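Protein phosphotransferase ChpT (Brucella abortus, PDB 4QPK) relays phosphoryl groups as a homodimeric histidine phosphotransferase in the phosphorelay that controls cell growth, division and survival inside mammalian host cells. Local coordinates at residues 142-153 with 171-182. Sequence-based numbering, arbitrary orientation.
Sequences LPKNKVKLLLNM and LEGSDTDPRFVI
Phe180 on strand 178-182 packs its ring against Leu150 of helix 144-153. Leu150 CB lies over one ring face, 4.0 Å from the ring centroid, in a CH-pi contact. Leu150 CG is anti to the backbone N (chi1 170°); this and chi2 together bring CD1 to 3.9 Å from Phe180 CG. The other branch, CD2, meets Leu171 CD2 at 3.6 Å on the neighbouring strand. Leu142 CD1 meets the edge at Phe180 CE2; Leu149 CD2 and Met153 SD lie more loosely near the ring plane. Lys146 O comes within 3.1 Å of Phe180 CE1, obliquely to the ring. Met153 bends at chi3 (71°) and its CE packs on Ile182 CD1 at 3.9 Å. The extended chain of Lys146 crosses Pro178 at about a right angle, with CD 3.8 Å from Pro178 CG. One water accepts from Lys146 NZ and donates to Asp175 O, bridging the helix and the turn. In that turn Ser174 OG accepts from Asp177 N at 2.8 Å, an ST motif. The axes of segments 144-153 and 178-182 run 10° apart in direction and approach to 9.4 Å. This is helix-on-sheet packing in the C-terminal alpha/beta sandwich, histidine kinase-like but lacking regions needed to bind ATP.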
loop_
_atom_site.group_PDB
_atom_site.type_symbol
_atom_site.label_atom_id
_atom_site.label_comp_id
_atom_site.label_asym_id
_atom_site.label_seq_id
_atom_site.Cartn_x
_atom_site.Cartn_y
_atom_site.Cartn_z
ATOM N N LEU B 142 -17.721 4.398 -14.569
ATOM C CA LEU B 142 -18.272 3.078 -14.211
ATOM C C LEU B 142 -18.186 2.877 -12.704
ATOM O O LEU B 142 -17.420 3.579 -12.046
ATOM C CB LEU B 142 -17.517 1.958 -14.942
ATOM C CG LEU B 142 -17.677 1.868 -16.464
ATOM C CD1 LEU B 142 -16.756 0.806 -17.056
ATOM C CD2 LEU B 142 -19.142 1.582 -16.853
ATOM N N PRO B 143 -18.976 1.936 -12.138
ATOM C CA PRO B 143 -18.839 1.673 -10.699
ATOM C C PRO B 143 -17.406 1.301 -10.352
ATOM O O PRO B 143 -16.755 0.584 -11.122
ATOM C CB PRO B 143 -19.806 0.510 -10.452
ATOM C CG PRO B 143 -20.862 0.701 -11.521
ATOM C CD PRO B 143 -20.096 1.181 -12.731
ATOM N N LYS B 144 -16.929 1.797 -9.216
ATOM C CA LYS B 144 -15.509 1.687 -8.875
ATOM C C LYS B 144 -14.994 0.262 -8.931
ATOM O O LYS B 144 -13.913 0.026 -9.451
ATOM C CB LYS B 144 -15.233 2.294 -7.493
ATOM C CG LYS B 144 -16.002 1.666 -6.336
ATOM C CD LYS B 144 -15.735 2.389 -5.012
ATOM C CE LYS B 144 -16.496 1.706 -3.869
ATOM N NZ LYS B 144 -16.399 2.444 -2.582
ATOM N N ASN B 145 -15.760 -0.703 -8.426
ATOM C CA ASN B 145 -15.240 -2.060 -8.400
ATOM C C ASN B 145 -15.154 -2.704 -9.788
ATOM O O ASN B 145 -14.349 -3.618 -9.992
ATOM C CB ASN B 145 -16.063 -2.912 -7.436
ATOM C CG ASN B 145 -15.737 -2.592 -5.990
ATOM O OD1 ASN B 145 -14.610 -2.198 -5.681
ATOM N ND2 ASN B 145 -16.733 -2.667 -5.118
ATOM N N LYS B 146 -15.954 -2.225 -10.744
ATOM C CA LYS B 146 -15.815 -2.716 -12.114
ATOM C C LYS B 146 -14.511 -2.198 -12.732
ATOM O O LYS B 146 -13.811 -2.927 -13.438
ATOM C CB LYS B 146 -17.023 -2.302 -12.963
ATOM C CG LYS B 146 -18.337 -2.894 -12.425
ATOM C CD LYS B 146 -19.508 -2.758 -13.418
ATOM C CE LYS B 146 -20.807 -3.220 -12.745
ATOM N NZ LYS B 146 -21.997 -3.020 -13.620
ATOM N N VAL B 147 -14.164 -0.946 -12.454
ATOM C CA VAL B 147 -12.903 -0.419 -12.987
ATOM C C VAL B 147 -11.701 -1.036 -12.263
ATOM O O VAL B 147 -10.665 -1.304 -12.882
ATOM C CB VAL B 147 -12.832 1.105 -12.902
ATOM C CG1 VAL B 147 -11.532 1.589 -13.550
ATOM C CG2 VAL B 147 -14.036 1.747 -13.629
ATOM N N LYS B 148 -11.827 -1.280 -10.959
ATOM C CA LYS B 148 -10.752 -1.987 -10.255
ATOM C C LYS B 148 -10.584 -3.419 -10.795
ATOM O O LYS B 148 -9.455 -3.885 -10.976
ATOM C CB LYS B 148 -11.009 -1.981 -8.738
ATOM C CG LYS B 148 -10.987 -0.568 -8.132
ATOM C CD LYS B 148 -11.186 -0.577 -6.606
ATOM C CE LYS B 148 -9.886 -1.076 -5.902
ATOM N NZ LYS B 148 -10.028 -1.005 -4.427
ATOM N N LEU B 149 -11.692 -4.097 -11.097
ATOM C CA LEU B 149 -11.619 -5.416 -11.723
ATOM C C LEU B 149 -10.827 -5.329 -13.040
ATOM O O LEU B 149 -9.922 -6.123 -13.278
ATOM C CB LEU B 149 -13.024 -5.979 -11.972
ATOM C CG LEU B 149 -13.066 -7.206 -12.891
ATOM C CD1 LEU B 149 -12.343 -8.380 -12.251
ATOM C CD2 LEU B 149 -14.530 -7.563 -13.201
ATOM N N LEU B 150 -11.167 -4.344 -13.871
ATOM C CA LEU B 150 -10.481 -4.134 -15.140
ATOM C C LEU B 150 -8.960 -4.032 -14.954
ATOM O O LEU B 150 -8.198 -4.746 -15.609
ATOM C CB LEU B 150 -11.042 -2.879 -15.837
ATOM C CG LEU B 150 -10.325 -2.326 -17.079
ATOM C CD1 LEU B 150 -10.271 -3.344 -18.194
ATOM C CD2 LEU B 150 -11.009 -1.043 -17.540
ATOM N N LEU B 151 -8.510 -3.159 -14.056
ATOM C CA LEU B 151 -7.076 -2.982 -13.855
ATOM C C LEU B 151 -6.424 -4.255 -13.310
ATOM O O LEU B 151 -5.296 -4.579 -13.664
ATOM C CB LEU B 151 -6.797 -1.802 -12.918
ATOM C CG LEU B 151 -7.123 -0.427 -13.499
ATOM C CD1 LEU B 151 -6.854 0.641 -12.436
ATOM C CD2 LEU B 151 -6.285 -0.140 -14.736
ATOM N N ASN B 152 -7.128 -4.982 -12.446
ATOM C CA ASN B 152 -6.566 -6.221 -11.927
ATOM C C ASN B 152 -6.489 -7.319 -12.992
ATOM O O ASN B 152 -5.592 -8.153 -12.957
ATOM C CB ASN B 152 -7.360 -6.700 -10.717
ATOM C CG ASN B 152 -6.876 -6.040 -9.431
ATOM O OD1 ASN B 152 -5.947 -6.530 -8.786
ATOM N ND2 ASN B 152 -7.468 -4.909 -9.088
ATOM N N MET B 153 -7.414 -7.301 -13.939
ATOM C CA MET B 153 -7.345 -8.209 -15.072
ATOM C C MET B 153 -6.108 -7.920 -15.936
ATOM O O MET B 153 -5.574 -8.825 -16.560
ATOM C CB MET B 153 -8.626 -8.108 -15.914
ATOM C CG MET B 153 -9.820 -8.741 -15.240
ATOM S SD MET B 153 -11.360 -8.546 -16.151
ATOM C CE MET B 153 -11.140 -9.633 -17.558
ATOM N N LEU B 171 -12.609 -2.077 -24.149
ATOM C CA LEU B 171 -13.824 -1.822 -23.401
ATOM C C LEU B 171 -15.001 -1.875 -24.353
ATOM O O LEU B 171 -15.023 -1.162 -25.365
ATOM C CB LEU B 171 -13.780 -0.454 -22.717
ATOM C CG LEU B 171 -12.545 -0.099 -21.898
ATOM C CD1 LEU B 171 -12.816 1.186 -21.136
ATOM C CD2 LEU B 171 -12.203 -1.221 -20.956
ATOM N N GLU B 172 -15.977 -2.709 -24.021
ATOM C CA GLU B 172 -17.145 -2.930 -24.869
ATOM C C GLU B 172 -18.422 -2.852 -24.040
ATOM O O GLU B 172 -18.368 -2.588 -22.842
ATOM C CB GLU B 172 -17.040 -4.286 -25.572
ATOM C CG GLU B 172 -15.781 -4.435 -26.431
ATOM C CD GLU B 172 -15.620 -5.823 -27.045
ATOM O OE1 GLU B 172 -16.398 -6.741 -26.698
ATOM O OE2 GLU B 172 -14.701 -5.995 -27.876
ATOM N N GLY B 173 -19.572 -3.079 -24.672
ATOM C CA GLY B 173 -20.834 -3.056 -23.952
ATOM C C GLY B 173 -21.334 -1.662 -23.631
ATOM O O GLY B 173 -20.914 -0.676 -24.240
ATOM N N SER B 174 -22.264 -1.587 -22.685
ATOM C CA SER B 174 -22.870 -0.323 -22.276
ATOM C C SER B 174 -22.334 0.115 -20.924
ATOM O O SER B 174 -21.624 -0.641 -20.265
ATOM C CB SER B 174 -24.386 -0.464 -22.195
ATOM O OG SER B 174 -24.726 -1.372 -21.158
ATOM N N ASP B 175 -22.701 1.313 -20.480
ATOM C CA ASP B 175 -22.212 1.759 -19.185
ATOM C C ASP B 175 -22.958 1.028 -18.059
ATOM O O ASP B 175 -22.461 0.937 -16.936
ATOM C CB ASP B 175 -22.308 3.287 -19.044
ATOM C CG ASP B 175 -23.730 3.788 -18.893
ATOM O OD1 ASP B 175 -24.658 3.173 -19.454
ATOM O OD2 ASP B 175 -23.907 4.824 -18.212
ATOM N N THR B 176 -24.122 0.466 -18.374
ATOM C CA THR B 176 -24.852 -0.347 -17.407
ATOM C C THR B 176 -24.383 -1.799 -17.436
ATOM O O THR B 176 -24.394 -2.488 -16.413
ATOM C CB THR B 176 -26.378 -0.303 -17.666
ATOM O OG1 THR B 176 -26.643 -0.708 -19.014
ATOM C CG2 THR B 176 -26.908 1.105 -17.453
ATOM N N ASP B 177 -23.954 -2.262 -18.605
ATOM C CA ASP B 177 -23.465 -3.630 -18.738
ATOM C C ASP B 177 -22.142 -3.663 -19.489
ATOM O O ASP B 177 -22.079 -4.084 -20.648
ATOM C CB ASP B 177 -24.499 -4.514 -19.437
ATOM C CG ASP B 177 -25.816 -4.558 -18.690
ATOM O OD1 ASP B 177 -25.971 -5.428 -17.806
ATOM O OD2 ASP B 177 -26.685 -3.713 -18.981
ATOM N N PRO B 178 -21.069 -3.210 -18.829
ATOM C CA PRO B 178 -19.771 -3.193 -19.507
ATOM C C PRO B 178 -19.205 -4.586 -19.766
ATOM O O PRO B 178 -19.498 -5.533 -19.040
ATOM C CB PRO B 178 -18.877 -2.414 -18.526
ATOM C CG PRO B 178 -19.522 -2.643 -17.180
ATOM C CD PRO B 178 -20.997 -2.684 -17.453
ATOM N N ARG B 179 -18.381 -4.693 -20.801
ATOM C CA ARG B 179 -17.631 -5.906 -21.070
ATOM C C ARG B 179 -16.153 -5.529 -21.216
ATOM O O ARG B 179 -15.827 -4.579 -21.924
ATOM C CB ARG B 179 -18.149 -6.613 -22.334
ATOM C CG ARG B 179 -17.316 -7.824 -22.744
ATOM C CD ARG B 179 -18.005 -8.675 -23.823
ATOM N NE ARG B 179 -18.231 -7.946 -25.067
ATOM C CZ ARG B 179 -19.416 -7.483 -25.466
ATOM N NH1 ARG B 179 -20.499 -7.679 -24.721
ATOM N NH2 ARG B 179 -19.522 -6.830 -26.618
ATOM N N PHE B 180 -15.274 -6.237 -20.499
ATOM C CA PHE B 180 -13.838 -6.003 -20.592
ATOM C C PHE B 180 -13.173 -7.158 -21.313
ATOM O O PHE B 180 -13.397 -8.312 -20.975
ATOM C CB PHE B 180 -13.195 -5.837 -19.200
ATOM C CG PHE B 180 -13.878 -4.830 -18.322
ATOM C CD1 PHE B 180 -14.056 -5.090 -16.962
ATOM C CD2 PHE B 180 -14.318 -3.612 -18.835
ATOM C CE1 PHE B 180 -14.675 -4.165 -16.134
ATOM C CE2 PHE B 180 -14.938 -2.683 -18.015
ATOM C CZ PHE B 180 -15.114 -2.960 -16.657
ATOM N N VAL B 181 -12.331 -6.851 -22.289
ATOM C CA VAL B 181 -11.636 -7.900 -23.010
ATOM C C VAL B 181 -10.140 -7.649 -22.964
ATOM O O VAL B 181 -9.657 -6.624 -23.442
ATOM C CB VAL B 181 -12.112 -7.990 -24.472
ATOM C CG1 VAL B 181 -11.525 -9.230 -25.125
ATOM C CG2 VAL B 181 -13.649 -8.019 -24.517
ATOM N N ILE B 182 -9.415 -8.593 -22.379
ATOM C CA ILE B 182 -7.967 -8.498 -22.275
ATOM C C ILE B 182 -7.364 -9.647 -23.066
ATOM O O ILE B 182 -7.557 -10.820 -22.723
ATOM C CB ILE B 182 -7.496 -8.546 -20.802
ATOM C CG1 ILE B 182 -7.749 -7.199 -20.121
ATOM C CG2 ILE B 182 -6.012 -8.822 -20.714
ATOM C CD1 ILE B 182 -9.186 -6.965 -19.701
HETATM O O HOH W 1 -22.063 -0.466 -14.661
#